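Local coordinates for cellulose biosynthesis protein BcsG (Salmonella typhimurium LT2, PDB 5OLT) that is required for cellulose biosynthesis, the chain being its zinc-binding extramembrane domain of the alkaline phosphatase family, at residues D89-H94 with P309-Q314; K93-G98 with S316-I321; H144-H149 with L192-R197; S186-D191 with L216-D221. All blocks are in the same frame, centred on the assembly; numbering follows the deposited sequence. Where two conformers were deposited one is given.

Interaction 1. Residues D89-H94 with P309-Q314; sequences DILFKH and PIDINQ
Ile90, Leu91 and Phe92 pair with Ile310, Asp311 and Ile312 as two parallel neighbouring strands. Four backbone hydrogen bonds join the strands, the donor coming in turn from 310-312 and from 90-93: Ile310 N to Asp89 O (2.9 Å), Leu91 N to Ile310 O, Ile312 N to Leu91 O (2.8 Å) and Lys93 N to Ile312 O, the last nearly straight at 173°. A water continues the pairing where the chain turns its corner, accepting from His94 N and donating to the carbonyl oxygens of Ile312 and Gln314. Apolar contacts gather on the face that carries Ile90, Phe92, Ile310 and Ile312. CG1 of Ile312 lies over the Phe92 ring, 4.1 Å from its centroid and 15° off the normal, and also meets CG2 of Ile90 at 3.6 Å. CB of Ile312 approaches ring atom CD2 of Phe92 at 3.6 Å. On the other face Leu91 CB rests against Pro309 CB at 3.9 Å. Lys93 and Asp311 add a charged pair, the lysine bending at chi2 (-57°) and chi4, with NZ in a weak salt bridge to Asp311 OD2 at 3.4 Å; Asp89 OD2 is held instead by Phe298 N. Strand 310-312 ends the mixed central sheet, while strand 291-299 flanks strand 90-96 on its other side, where Asp89 and Ile90 face Val296 in a classic beta bulge. Helices 318-328 and 341-345 pack on the isoleucine and phenylalanine face.

Interaction 2. Residues K93-G98 with S316-I321; sequences KHFNSG and SSYLAI
Phe95 and Ser316 form a single beta bridge, made where the far half of strand 90-96 passes the chain leading into helix 318-328. Ser316 N donates to His94 O at 2.9 Å and Asn96 N to Ser316 O at 2.8 Å. Two hydroxyls extend the grip. Ser317 OG gives its proton to Asn96 O (2.7 Å), arriving nearly along the C=O axis. Tyr318 OH donates to Ser97 O, also at 2.7 Å, in the carbonyl plane and on a lone pair. Phe95 carries CG anti to the backbone N (chi1 -170°), with its ring against the helix start. One ring face takes the CH-pi contact of Ser317 CA, 3.8 Å from the centroid, and Ser316 O lies over the same face. The rim of Phe95 points into the face of Tyr318 in a T-shaped pair, with planes at 84° and CZ of Phe95 3.8 Å from CD1 of Tyr318. Thr290 and Ser355 hold the amide of Asn96. Phe95 is also edge-to-face with Phe92, and it rests on Val292 and Ala294 of strand 291-299, whereas Val264 of strand 259-265 touches both Phe95 and Tyr318, so the first turn of helix 318-328 is seated on the central sheet.

Interaction 3. Residues H144-H149 with L192-R197; sequences HLMMDH and LAVLNR
Met146 and Val194 slide past each other in opposite directions, the methionine leaving its strand toward the helix and the valine leaving the helix toward the strand. CG of Met146, anti to the backbone N (chi1 -168°), meets CG1 of Val194 at 3.5 Å in the conformer given. The thioether continues past the same methyl, SD 3.7 Å and CE 3.9 Å from Val194 CG1. A bend at chi3 (80°) turns that terminal methyl so that it also comes 4.2 Å from CD2 of Leu195. The other branch of Val194 serves the chain beyond the strand: CG2 lies 4.2 Å from CB of Asp148 and equally far from Met147 O. No hydrogen bond spans this contact; the polar groups look elsewhere. Asp148 OD1 accepts from His149 ND1 at 3.3 Å, near the plane of the imidazole, and from Leu217 N, while Met147 O accepts from Gln173 NE2. Leu195 continues the apolar layer onto Leu245 and Phe248 of helix 234-255. The short segments run nearly antiparallel, at 159°, with their axes 9.7 Å apart. The arrangement fits an elaborated beta-alpha-beta connection: after strand 142-147 come helix 156-162 and the hairpin 178-181/187-189, then helix 191-203 returns on the sheet to the parallel neighbour 210-216, in keeping with the alpha/beta core of the alkaline phosphatase family.

Interaction 4. Residues S186-D191 with L216-D221; sequences SPVYDD and LLPLHD
Asp191 sends its carboxylate between Leu216 and Pro218. Its CB is directed toward the segment 216-221, and with CG anti to the carbonyl carbon (chi1 -69°) the carboxyl carbon comes 3.7 Å from CD2 of Leu216. OD1 meets the same methyl at 3.6 Å, the two side chains crossing obliquely. OD2 reaches tip to tip with the proline ring, 3.5 Å from CG of Pro218. Towards this segment the carboxylate meets only carbon, and no hydrogen bond joins the two segments; its OD1 also lies doubtfully close to Asp148 OD2, which may mean a shared proton. Leu241 and Glu244 of helix 234-255 also touch Asp191. Val188 approaches the same proline from the short strand 187-189: its CG1 lies 4.0 Å from Pro218 N and 4.3 Å from Pro218 CB. Pro218 belongs to a type I turn from Leu217 to His220, closed by His220 N to Leu217 O. His220, which ends the turn, donates from ND1 in its ring plane to Asp221 O at 2.7 Å. Asp190, the N-cap of helix 191-203, caps Ala193 N through OD2. This is a loop at the carboxyl end of strand 210-216 of the mixed sheet, where alpha/beta enzymes commonly place their sites; here the side chain of Leu217 lies about 5 Å from the zinc ion, which is bound by Cys67, Ser102, Glu266 and His267.

Interactions 1 and 2 start from one strand, 90-96, share Lys93 and His94, and touch where Phe92 packs on Ser316, Ala320 and Ile321. Interaction 1 is partly buried at an edge of the sheet, with regular strand pairing and a weak salt bridge; interaction 2 is buried and adds hydroxyl donors and an aromatic pair. Interactions 3 and 4 are also buried but rely on van der Waals packing without hydrogen bonds across. Their centres are 11 Å apart, and a probable hydrogen bond from Tyr189 N to Asp148 O links them. Interactions 1 and 3 lie at opposite outer strands of the same sheet, their centres about 26 Å apart.

Interaction 1. Residues D89-H94 with P309-Q314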
loop_
_atom_site.group_PDB
_atom_site.type_symbol
_atom_site.label_atom_id
_atom_site.label_comp_id
_atom_site.label_asym_id
_atom_site.label_seq_id
_atom_site.Cartn_x
_atom_site.Cartn_y
_atom_site.Cartn_z
ATOM N N ASP A 89 3.627 -9.515 -10.930
ATOM C CA ASP A 89 4.271 -8.934 -12.092
ATOM C C ASP A 89 5.276 -7.886 -11.692
ATOM O O ASP A 89 6.295 -7.741 -12.339
ATOM C CB ASP A 89 3.255 -8.304 -13.035
ATOM C CG ASP A 89 2.310 -9.299 -13.648
ATOM O OD1 ASP A 89 2.669 -10.510 -13.778
ATOM O OD2 ASP A 89 1.208 -8.859 -14.052
ATOM N N ILE A 90 4.997 -7.153 -10.612
ATOM C CA ILE A 90 5.816 -6.049 -10.123
ATOM C C ILE A 90 5.929 -6.225 -8.618
ATOM O O ILE A 90 4.897 -6.434 -7.951
ATOM C CB ILE A 90 5.145 -4.702 -10.452
ATOM C CG1 ILE A 90 4.959 -4.512 -11.957
ATOM C CG2 ILE A 90 5.945 -3.554 -9.814
ATOM C CD1 ILE A 90 4.013 -3.360 -12.300
ATOM N N LEU A 91 7.123 -6.119 -8.070
ATOM C CA LEU A 91 7.303 -6.295 -6.623
ATOM C C LEU A 91 8.211 -5.195 -6.108
ATOM O O LEU A 91 9.356 -5.049 -6.583
ATOM C CB LEU A 91 7.886 -7.701 -6.361
ATOM C CG LEU A 91 8.091 -8.127 -4.914
ATOM C CD1 LEU A 91 6.771 -8.114 -4.148
ATOM C CD2 LEU A 91 8.712 -9.524 -4.891
ATOM N N PHE A 92 7.709 -4.429 -5.141
ATOM C CA PHE A 92 8.531 -3.371 -4.540
ATOM C C PHE A 92 9.372 -3.905 -3.391
ATOM O O PHE A 92 8.858 -4.608 -2.503
ATOM C CB PHE A 92 7.605 -2.277 -3.983
ATOM C CG PHE A 92 6.902 -1.465 -5.041
ATOM C CD1 PHE A 92 5.697 -1.906 -5.609
ATOM C CD2 PHE A 92 7.399 -0.228 -5.424
ATOM C CE1 PHE A 92 5.031 -1.152 -6.570
ATOM C CE2 PHE A 92 6.735 0.548 -6.384
ATOM C CZ PHE A 92 5.534 0.098 -6.964
ATOM N N LYS A 93 10.650 -3.530 -3.379
ATOM C CA LYS A 93 11.606 -3.943 -2.361
ATOM C C LYS A 93 11.901 -2.879 -1.309
ATOM O O LYS A 93 12.388 -3.184 -0.257
ATOM C CB LYS A 93 12.904 -4.439 -3.020
ATOM C CG LYS A 93 12.743 -5.662 -3.926
ATOM C CD LYS A 93 12.133 -6.827 -3.158
ATOM C CE LYS A 93 12.006 -8.089 -4.009
ATOM N NZ LYS A 93 13.344 -8.649 -4.330
ATOM N N HIS A 94 11.565 -1.626 -1.616
ATOM C CA HIS A 94 11.778 -0.517 -0.688
ATOM C C HIS A 94 10.550 0.375 -0.704
ATOM O O HIS A 94 10.655 1.597 -0.913
ATOM C CB HIS A 94 13.093 0.236 -1.012
ATOM C CG HIS A 94 14.292 -0.605 -0.754
ATOM N ND1 HIS A 94 14.722 -0.885 0.529
ATOM C CD2 HIS A 94 15.104 -1.289 -1.586
ATOM C CE1 HIS A 94 15.772 -1.681 0.471
ATOM N NE2 HIS A 94 16.006 -1.964 -0.799
ATOM N N PRO A 309 8.929 -11.638 -11.058
ATOM C CA PRO A 309 8.435 -10.267 -10.984
ATOM C C PRO A 309 9.522 -9.253 -11.324
ATOM O O PRO A 309 10.710 -9.486 -11.095
ATOM C CB PRO A 309 8.087 -10.088 -9.496
ATOM C CG PRO A 309 7.955 -11.485 -8.973
ATOM C CD PRO A 309 8.822 -12.364 -9.774
ATOM N N ILE A 310 9.093 -8.114 -11.849
ATOM C CA ILE A 310 9.989 -6.970 -12.005
ATOM C C ILE A 310 10.176 -6.317 -10.637
ATOM O O ILE A 310 9.191 -5.863 -10.044
ATOM C CB ILE A 310 9.390 -5.980 -13.014
ATOM C CG1 ILE A 310 9.241 -6.649 -14.403
ATOM C CG2 ILE A 310 10.253 -4.729 -13.088
ATOM C CD1 ILE A 310 8.298 -5.856 -15.287
ATOM N N ASP A 311 11.395 -6.284 -10.133
ATOM C CA ASP A 311 11.649 -5.636 -8.851
ATOM C C ASP A 311 11.746 -4.138 -9.027
ATOM O O ASP A 311 12.407 -3.638 -9.937
ATOM C CB ASP A 311 12.948 -6.114 -8.237
ATOM C CG ASP A 311 12.883 -7.526 -7.746
ATOM O OD1 ASP A 311 11.775 -8.072 -7.503
ATOM O OD2 ASP A 311 13.985 -8.112 -7.621
ATOM N N ILE A 312 11.085 -3.413 -8.130
ATOM C CA ILE A 312 11.224 -1.956 -8.082
ATOM C C ILE A 312 12.084 -1.725 -6.845
ATOM O O ILE A 312 11.644 -1.952 -5.694
ATOM C CB ILE A 312 9.864 -1.220 -7.920
ATOM C CG1 ILE A 312 8.867 -1.595 -9.010
ATOM C CG2 ILE A 312 10.072 0.299 -7.871
ATOM C CD1 ILE A 312 9.319 -1.349 -10.433
ATOM N N ASN A 313 13.314 -1.287 -7.057
ATOM C CA ASN A 313 14.265 -1.138 -5.953
ATOM C C ASN A 313 14.358 0.258 -5.358
ATOM O O ASN A 313 14.811 0.402 -4.221
ATOM C CB ASN A 313 15.657 -1.588 -6.400
ATOM C CG ASN A 313 15.678 -3.055 -6.827
ATOM O OD1 ASN A 313 16.102 -3.393 -7.937
ATOM N ND2 ASN A 313 15.256 -3.899 -5.955
ATOM N N GLN A 314 13.884 1.255 -6.094
ATOM C CA GLN A 314 13.983 2.650 -5.638
ATOM C C GLN A 314 13.020 2.916 -4.481
ATOM O O GLN A 314 11.955 2.274 -4.390
ATOM C CB GLN A 314 13.683 3.594 -6.802
ATOM C CG GLN A 314 14.635 3.407 -7.981
ATOM C CD GLN A 314 14.160 2.407 -9.048
ATOM O OE1 GLN A 314 13.166 1.653 -8.889
ATOM N NE2 GLN A 314 14.875 2.408 -10.173
HETATM O O HOH W 1 10.603 -0.130 -3.880
#

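Interaction 2. Residues K93-G98 with S316-I321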
loop_
_atom_site.group_PDB
_atom_site.type_symbol
_atom_site.label_atom_id
_atom_site.label_comp_id
_atom_site.label_asym_id
_atom_site.label_seq_id
_atom_site.Cartn_x
_atom_site.Cartn_y
_atom_site.Cartn_z
ATOM N N LYS A 93 10.650 -3.530 -3.379
ATOM C CA LYS A 93 11.606 -3.943 -2.361
ATOM C C LYS A 93 11.901 -2.879 -1.309
ATOM O O LYS A 93 12.388 -3.184 -0.257
ATOM C CB LYS A 93 12.904 -4.439 -3.020
ATOM C CG LYS A 93 12.743 -5.662 -3.926
ATOM C CD LYS A 93 12.133 -6.827 -3.158
ATOM C CE LYS A 93 12.006 -8.089 -4.009
ATOM N NZ LYS A 93 13.344 -8.649 -4.330
ATOM N N HIS A 94 11.565 -1.626 -1.616
ATOM C CA HIS A 94 11.778 -0.517 -0.688
ATOM C C HIS A 94 10.550 0.375 -0.704
ATOM O O HIS A 94 10.655 1.597 -0.913
ATOM C CB HIS A 94 13.093 0.236 -1.012
ATOM C CG HIS A 94 14.292 -0.605 -0.754
ATOM N ND1 HIS A 94 14.722 -0.885 0.529
ATOM C CD2 HIS A 94 15.104 -1.289 -1.586
ATOM C CE1 HIS A 94 15.772 -1.681 0.471
ATOM N NE2 HIS A 94 16.006 -1.964 -0.799
ATOM N N PHE A 95 9.389 -0.230 -0.434
ATOM C CA PHE A 95 8.122 0.495 -0.320
ATOM C C PHE A 95 7.912 0.850 1.142
ATOM O O PHE A 95 7.914 -0.029 1.997
ATOM C CB PHE A 95 6.969 -0.408 -0.798
ATOM C CG PHE A 95 5.676 0.318 -0.939
ATOM C CD1 PHE A 95 4.863 0.602 0.200
ATOM C CD2 PHE A 95 5.262 0.765 -2.187
ATOM C CE1 PHE A 95 3.662 1.279 0.050
ATOM C CE2 PHE A 95 4.045 1.398 -2.329
ATOM C CZ PHE A 95 3.253 1.677 -1.223
ATOM N N ASN A 96 7.738 2.150 1.407
ATOM C CA ASN A 96 7.564 2.613 2.784
ATOM C C ASN A 96 6.107 2.891 3.071
ATOM O O ASN A 96 5.448 3.632 2.362
ATOM C CB ASN A 96 8.374 3.891 2.981
ATOM C CG ASN A 96 8.412 4.309 4.428
ATOM O OD1 ASN A 96 8.936 3.554 5.263
ATOM N ND2 ASN A 96 7.858 5.487 4.744
ATOM N N SER A 97 5.604 2.308 4.164
ATOM C CA SER A 97 4.176 2.463 4.479
ATOM C C SER A 97 3.830 3.812 5.138
ATOM O O SER A 97 2.653 4.157 5.220
ATOM C CB SER A 97 3.687 1.335 5.398
ATOM O OG SER A 97 4.260 1.482 6.675
ATOM N N GLY A 98 4.837 4.556 5.576
ATOM C CA GLY A 98 4.611 5.914 6.083
ATOM C C GLY A 98 4.130 6.020 7.519
ATOM O O GLY A 98 3.979 7.147 7.989
ATOM N N SER A 316 10.029 3.960 -2.564
ATOM C CA SER A 316 8.706 4.173 -3.125
ATOM C C SER A 316 7.679 4.251 -2.012
ATOM O O SER A 316 7.933 3.838 -0.861
ATOM C CB SER A 316 8.340 2.968 -4.000
ATOM O OG SER A 316 9.275 2.808 -5.070
ATOM N N SER A 317 6.513 4.744 -2.363
ATOM C CA SER A 317 5.381 4.673 -1.444
ATOM C C SER A 317 4.090 4.757 -2.257
ATOM O O SER A 317 4.092 4.425 -3.476
ATOM C CB SER A 317 5.484 5.800 -0.371
ATOM O OG SER A 317 4.558 5.543 0.680
ATOM N N TYR A 318 2.993 5.199 -1.617
ATOM C CA TYR A 318 1.663 5.121 -2.239
ATOM C C TYR A 318 1.556 5.832 -3.577
ATOM O O TYR A 318 0.783 5.389 -4.450
ATOM C CB TYR A 318 0.603 5.650 -1.287
ATOM C CG TYR A 318 0.640 4.919 0.033
ATOM C CD1 TYR A 318 0.203 3.592 0.126
ATOM C CD2 TYR A 318 1.178 5.525 1.175
ATOM C CE1 TYR A 318 0.270 2.891 1.333
ATOM C CE2 TYR A 318 1.260 4.844 2.386
ATOM C CZ TYR A 318 0.781 3.536 2.473
ATOM O OH TYR A 318 0.878 2.834 3.663
ATOM N N LEU A 319 2.290 6.931 -3.756
ATOM C CA LEU A 319 2.179 7.672 -5.008
ATOM C C LEU A 319 2.530 6.778 -6.205
ATOM O O LEU A 319 1.919 6.922 -7.282
ATOM C CB LEU A 319 3.050 8.939 -4.990
ATOM C CG LEU A 319 2.794 9.958 -6.103
ATOM C CD1 LEU A 319 1.390 10.560 -5.994
ATOM C CD2 LEU A 319 3.865 11.038 -6.051
ATOM N N ALA A 320 3.488 5.855 -6.026
ATOM C CA ALA A 320 3.850 4.931 -7.120
ATOM C C ALA A 320 2.712 3.965 -7.466
ATOM O O ALA A 320 2.589 3.571 -8.649
ATOM C CB ALA A 320 5.112 4.156 -6.777
ATOM N N ILE A 321 1.901 3.582 -6.474
ATOM C CA ILE A 321 0.720 2.747 -6.745
ATOM C C ILE A 321 -0.287 3.543 -7.571
ATOM O O ILE A 321 -0.773 3.080 -8.609
ATOM C CB ILE A 321 0.070 2.224 -5.445
ATOM C CG1 ILE A 321 1.081 1.419 -4.602
ATOM C CG2 ILE A 321 -1.242 1.479 -5.736
ATOM C CD1 ILE A 321 1.669 0.191 -5.272
#

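Interaction 3. Residues H144-H149 with L192-R197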
loop_
_atom_site.group_PDB
_atom_site.type_symbol
_atom_site.label_atom_id
_atom_site.label_comp_id
_atom_site.label_asym_id
_atom_site.label_seq_id
_atom_site.Cartn_x
_atom_site.Cartn_y
_atom_site.Cartn_z
ATOM N N HIS A 144 -16.170 -0.284 -4.137
ATOM C CA HIS A 144 -16.557 -1.310 -3.173
ATOM C C HIS A 144 -15.601 -1.263 -2.000
ATOM O O HIS A 144 -14.396 -1.025 -2.173
ATOM C CB HIS A 144 -16.539 -2.736 -3.762
ATOM C CG HIS A 144 -17.504 -2.960 -4.890
ATOM N ND1 HIS A 144 -18.865 -3.019 -4.699
ATOM C CD2 HIS A 144 -17.297 -3.236 -6.202
ATOM C CE1 HIS A 144 -19.461 -3.271 -5.852
ATOM N NE2 HIS A 144 -18.533 -3.394 -6.784
ATOM N N LEU A 145 -16.148 -1.533 -0.828
ATOM C CA LEU A 145 -15.371 -1.668 0.397
ATOM C C LEU A 145 -15.656 -3.050 0.943
ATOM O O LEU A 145 -16.801 -3.409 1.138
ATOM C CB LEU A 145 -15.837 -0.602 1.373
ATOM C CG LEU A 145 -15.245 -0.666 2.774
ATOM C CD1 LEU A 145 -13.721 -0.480 2.722
ATOM C CD2 LEU A 145 -15.916 0.399 3.642
ATOM N N MET A 146 -14.576 -3.772 1.236
ATOM C CA MET A 146 -14.636 -5.137 1.667
ATOM C C MET A 146 -13.673 -5.299 2.817
ATOM O O MET A 146 -12.563 -4.719 2.785
ATOM C CB MET A 146 -14.182 -5.994 0.480
ATOM C CG MET A 146 -14.431 -7.460 0.622
ATOM S SD MET A 146 -14.454 -8.204 -1.025
ATOM C CE MET A 146 -12.734 -8.381 -1.415
ATOM N N MET A 147 -14.048 -6.107 3.817
ATOM C CA MET A 147 -13.096 -6.411 4.905
ATOM C C MET A 147 -13.272 -7.850 5.331
ATOM O O MET A 147 -14.354 -8.449 5.119
ATOM C CB MET A 147 -13.305 -5.491 6.125
ATOM C CG MET A 147 -13.098 -4.019 5.819
ATOM S SD MET A 147 -13.032 -2.980 7.282
ATOM C CE MET A 147 -12.896 -1.367 6.481
ATOM N N ASP A 148 -12.239 -8.415 5.959
ATOM C CA ASP A 148 -12.407 -9.725 6.581
ATOM C C ASP A 148 -12.717 -9.582 8.079
ATOM O O ASP A 148 -12.593 -10.531 8.838
ATOM C CB ASP A 148 -11.225 -10.653 6.296
ATOM C CG ASP A 148 -9.932 -10.171 6.887
ATOM O OD1 ASP A 148 -9.928 -9.235 7.696
ATOM O OD2 ASP A 148 -8.862 -10.768 6.522
ATOM N N HIS A 149 -13.158 -8.386 8.483
ATOM C CA HIS A 149 -13.478 -8.113 9.873
ATOM C C HIS A 149 -14.488 -6.979 9.900
ATOM O O HIS A 149 -14.808 -6.404 8.862
ATOM C CB HIS A 149 -12.185 -7.752 10.638
ATOM C CG HIS A 149 -11.532 -6.483 10.178
ATOM N ND1 HIS A 149 -10.745 -6.356 9.048
ATOM C CD2 HIS A 149 -11.583 -5.252 10.740
ATOM C CE1 HIS A 149 -10.333 -5.095 8.949
ATOM N NE2 HIS A 149 -10.825 -4.411 9.972
ATOM N N LEU A 192 -10.045 -16.372 1.584
ATOM C CA LEU A 192 -10.430 -16.959 0.307
ATOM C C LEU A 192 -11.934 -16.881 0.137
ATOM O O LEU A 192 -12.401 -16.631 -0.985
ATOM C CB LEU A 192 -9.912 -18.385 0.207
ATOM C CG LEU A 192 -10.116 -19.132 -1.112
ATOM C CD1 LEU A 192 -9.565 -18.306 -2.281
ATOM C CD2 LEU A 192 -9.486 -20.526 -1.016
ATOM N N ALA A 193 -12.703 -17.087 1.215
ATOM C CA ALA A 193 -14.174 -16.965 1.111
ATOM C C ALA A 193 -14.608 -15.538 0.772
ATOM O O ALA A 193 -15.488 -15.339 -0.069
ATOM C CB ALA A 193 -14.841 -17.426 2.388
ATOM N N VAL A 194 -13.968 -14.540 1.399
ATOM C CA VAL A 194 -14.266 -13.145 1.086
ATOM C C VAL A 194 -13.947 -12.860 -0.395
ATOM O O VAL A 194 -14.736 -12.216 -1.095
ATOM C CB VAL A 194 -13.440 -12.190 1.986
ATOM C CG1 VAL A 194 -13.620 -10.747 1.551
ATOM C CG2 VAL A 194 -13.859 -12.315 3.450
ATOM N N LEU A 195 -12.801 -13.343 -0.878
ATOM C CA LEU A 195 -12.359 -13.052 -2.247
ATOM C C LEU A 195 -13.256 -13.785 -3.247
ATOM O O LEU A 195 -13.558 -13.231 -4.293
ATOM C CB LEU A 195 -10.888 -13.447 -2.444
ATOM C CG LEU A 195 -9.932 -12.469 -1.765
ATOM C CD1 LEU A 195 -8.568 -13.153 -1.568
ATOM C CD2 LEU A 195 -9.788 -11.189 -2.611
ATOM N N ASN A 196 -13.645 -15.016 -2.941
ATOM C CA ASN A 196 -14.531 -15.750 -3.857
ATOM C C ASN A 196 -15.913 -15.102 -3.959
ATOM O O ASN A 196 -16.516 -15.083 -5.051
ATOM C CB ASN A 196 -14.630 -17.201 -3.456
ATOM C CG ASN A 196 -13.466 -18.015 -3.992
ATOM O OD1 ASN A 196 -12.884 -17.699 -5.038
ATOM N ND2 ASN A 196 -13.133 -19.084 -3.290
ATOM N N ARG A 197 -16.399 -14.557 -2.853
ATOM C CA ARG A 197 -17.665 -13.817 -2.856
ATOM C C ARG A 197 -17.534 -12.573 -3.732
ATOM O O ARG A 197 -18.403 -12.246 -4.535
ATOM C CB ARG A 197 -18.089 -13.471 -1.420
ATOM C CG ARG A 197 -19.314 -12.551 -1.390
ATOM C CD ARG A 197 -19.863 -12.397 0.012
ATOM N NE ARG A 197 -20.435 -13.663 0.506
ATOM C CZ ARG A 197 -21.061 -13.811 1.670
ATOM N NH1 ARG A 197 -21.235 -12.779 2.488
ATOM N NH2 ARG A 197 -21.548 -15.014 1.999
#

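Interaction 4. Residues S186-D191 with L216-D221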
loop_
_atom_site.group_PDB
_atom_site.type_symbol
_atom_site.label_atom_id
_atom_site.label_comp_id
_atom_site.label_asym_id
_atom_site.label_seq_id
_atom_site.Cartn_x
_atom_site.Cartn_y
_atom_site.Cartn_z
ATOM N N SER A 186 -14.103 -10.398 18.040
ATOM C CA SER A 186 -14.932 -10.446 16.866
ATOM C C SER A 186 -14.276 -11.313 15.774
ATOM O O SER A 186 -13.091 -11.662 15.854
ATOM C CB SER A 186 -15.263 -9.042 16.349
ATOM O OG SER A 186 -14.089 -8.404 15.938
ATOM N N PRO A 187 -15.061 -11.696 14.771
ATOM C CA PRO A 187 -14.525 -12.641 13.804
ATOM C C PRO A 187 -13.555 -12.033 12.812
ATOM O O PRO A 187 -13.688 -10.864 12.407
ATOM C CB PRO A 187 -15.767 -13.117 13.033
ATOM C CG PRO A 187 -16.923 -12.779 13.872
ATOM C CD PRO A 187 -16.525 -11.545 14.638
ATOM N N VAL A 188 -12.582 -12.843 12.419
ATOM C CA VAL A 188 -11.821 -12.564 11.192
ATOM C C VAL A 188 -12.249 -13.642 10.204
ATOM O O VAL A 188 -12.033 -14.856 10.455
ATOM C CB VAL A 188 -10.304 -12.593 11.431
ATOM C CG1 VAL A 188 -9.612 -12.186 10.122
ATOM C CG2 VAL A 188 -9.936 -11.643 12.567
ATOM N N TYR A 189 -12.923 -13.230 9.134
ATOM C CA TYR A 189 -13.455 -14.181 8.182
ATOM C C TYR A 189 -12.355 -14.760 7.295
ATOM O O TYR A 189 -11.323 -14.102 7.059
ATOM C CB TYR A 189 -14.505 -13.499 7.302
ATOM C CG TYR A 189 -15.631 -12.987 8.143
ATOM C CD1 TYR A 189 -16.480 -13.887 8.793
ATOM C CD2 TYR A 189 -15.836 -11.610 8.310
ATOM C CE1 TYR A 189 -17.501 -13.433 9.623
ATOM C CE2 TYR A 189 -16.876 -11.144 9.139
ATOM C CZ TYR A 189 -17.695 -12.064 9.774
ATOM O OH TYR A 189 -18.728 -11.584 10.561
ATOM N N ASP A 190 -12.605 -15.948 6.750
ATOM C CA ASP A 190 -11.658 -16.557 5.845
ATOM C C ASP A 190 -11.470 -15.692 4.602
ATOM O O ASP A 190 -12.453 -15.328 3.910
ATOM C CB ASP A 190 -12.152 -17.925 5.400
ATOM C CG ASP A 190 -11.134 -18.621 4.578
ATOM O OD1 ASP A 190 -10.151 -19.139 5.158
ATOM O OD2 ASP A 190 -11.285 -18.611 3.352
ATOM N N ASP A 191 -10.212 -15.440 4.257
ATOM C CA ASP A 191 -9.949 -14.502 3.155
ATOM C C ASP A 191 -10.286 -15.063 1.790
ATOM O O ASP A 191 -10.748 -14.320 0.910
ATOM C CB ASP A 191 -8.512 -14.027 3.195
ATOM C CG ASP A 191 -8.281 -13.147 4.399
ATOM O OD1 ASP A 191 -9.100 -12.174 4.540
ATOM O OD2 ASP A 191 -7.382 -13.457 5.241
ATOM N N LEU A 216 -7.545 -6.469 5.433
ATOM C CA LEU A 216 -7.365 -7.802 6.018
ATOM C C LEU A 216 -6.622 -7.753 7.338
ATOM O O LEU A 216 -5.514 -7.236 7.397
ATOM C CB LEU A 216 -6.516 -8.712 5.078
ATOM C CG LEU A 216 -7.109 -9.055 3.742
ATOM C CD1 LEU A 216 -6.978 -7.878 2.795
ATOM C CD2 LEU A 216 -6.398 -10.269 3.161
ATOM N N LEU A 217 -7.203 -8.380 8.351
ATOM C CA LEU A 217 -6.684 -8.383 9.710
ATOM C C LEU A 217 -6.055 -9.698 10.262
ATOM O O LEU A 217 -5.677 -9.714 11.434
ATOM C CB LEU A 217 -7.908 -8.036 10.626
ATOM C CG LEU A 217 -7.621 -7.355 11.946
ATOM C CD1 LEU A 217 -7.009 -5.974 11.700
ATOM C CD2 LEU A 217 -8.901 -7.237 12.769
ATOM N N PRO A 218 -5.910 -10.791 9.464
ATOM C CA PRO A 218 -5.532 -12.033 10.161
ATOM C C PRO A 218 -4.164 -12.010 10.840
ATOM O O PRO A 218 -3.957 -12.771 11.791
ATOM C CB PRO A 218 -5.571 -13.080 9.052
ATOM C CG PRO A 218 -5.241 -12.316 7.820
ATOM C CD PRO A 218 -5.983 -11.004 8.002
ATOM N N LEU A 219 -3.244 -11.165 10.362
ATOM C CA LEU A 219 -1.888 -11.162 10.914
ATOM C C LEU A 219 -1.771 -10.256 12.133
ATOM O O LEU A 219 -0.712 -10.184 12.732
ATOM C CB LEU A 219 -0.874 -10.755 9.839
ATOM C CG LEU A 219 -0.957 -11.614 8.579
ATOM C CD1 LEU A 219 0.165 -11.163 7.635
ATOM C CD2 LEU A 219 -0.901 -13.123 8.842
ATOM N N HIS A 220 -2.860 -9.567 12.524
ATOM C CA HIS A 220 -2.779 -8.717 13.715
ATOM C C HIS A 220 -2.491 -9.533 14.971
ATOM O O HIS A 220 -2.974 -10.642 15.129
ATOM C CB HIS A 220 -4.085 -7.955 13.894
ATOM C CG HIS A 220 -4.006 -6.826 14.900
ATOM N ND1 HIS A 220 -3.879 -7.025 16.272
ATOM C CD2 HIS A 220 -4.042 -5.491 14.724
ATOM C CE1 HIS A 220 -3.884 -5.857 16.887
ATOM N NE2 HIS A 220 -3.992 -4.909 15.970
ATOM N N ASP A 221 -1.687 -8.965 15.874
ATOM C CA ASP A 221 -1.394 -9.609 17.147
ATOM C C ASP A 221 -2.696 -9.974 17.910
ATOM O O ASP A 221 -3.710 -9.268 17.828
ATOM C CB ASP A 221 -0.506 -8.694 18.003
ATOM C CG ASP A 221 0.309 -9.470 19.026
ATOM O OD1 ASP A 221 0.243 -10.746 19.075
ATOM O OD2 ASP A 221 1.023 -8.780 19.786
#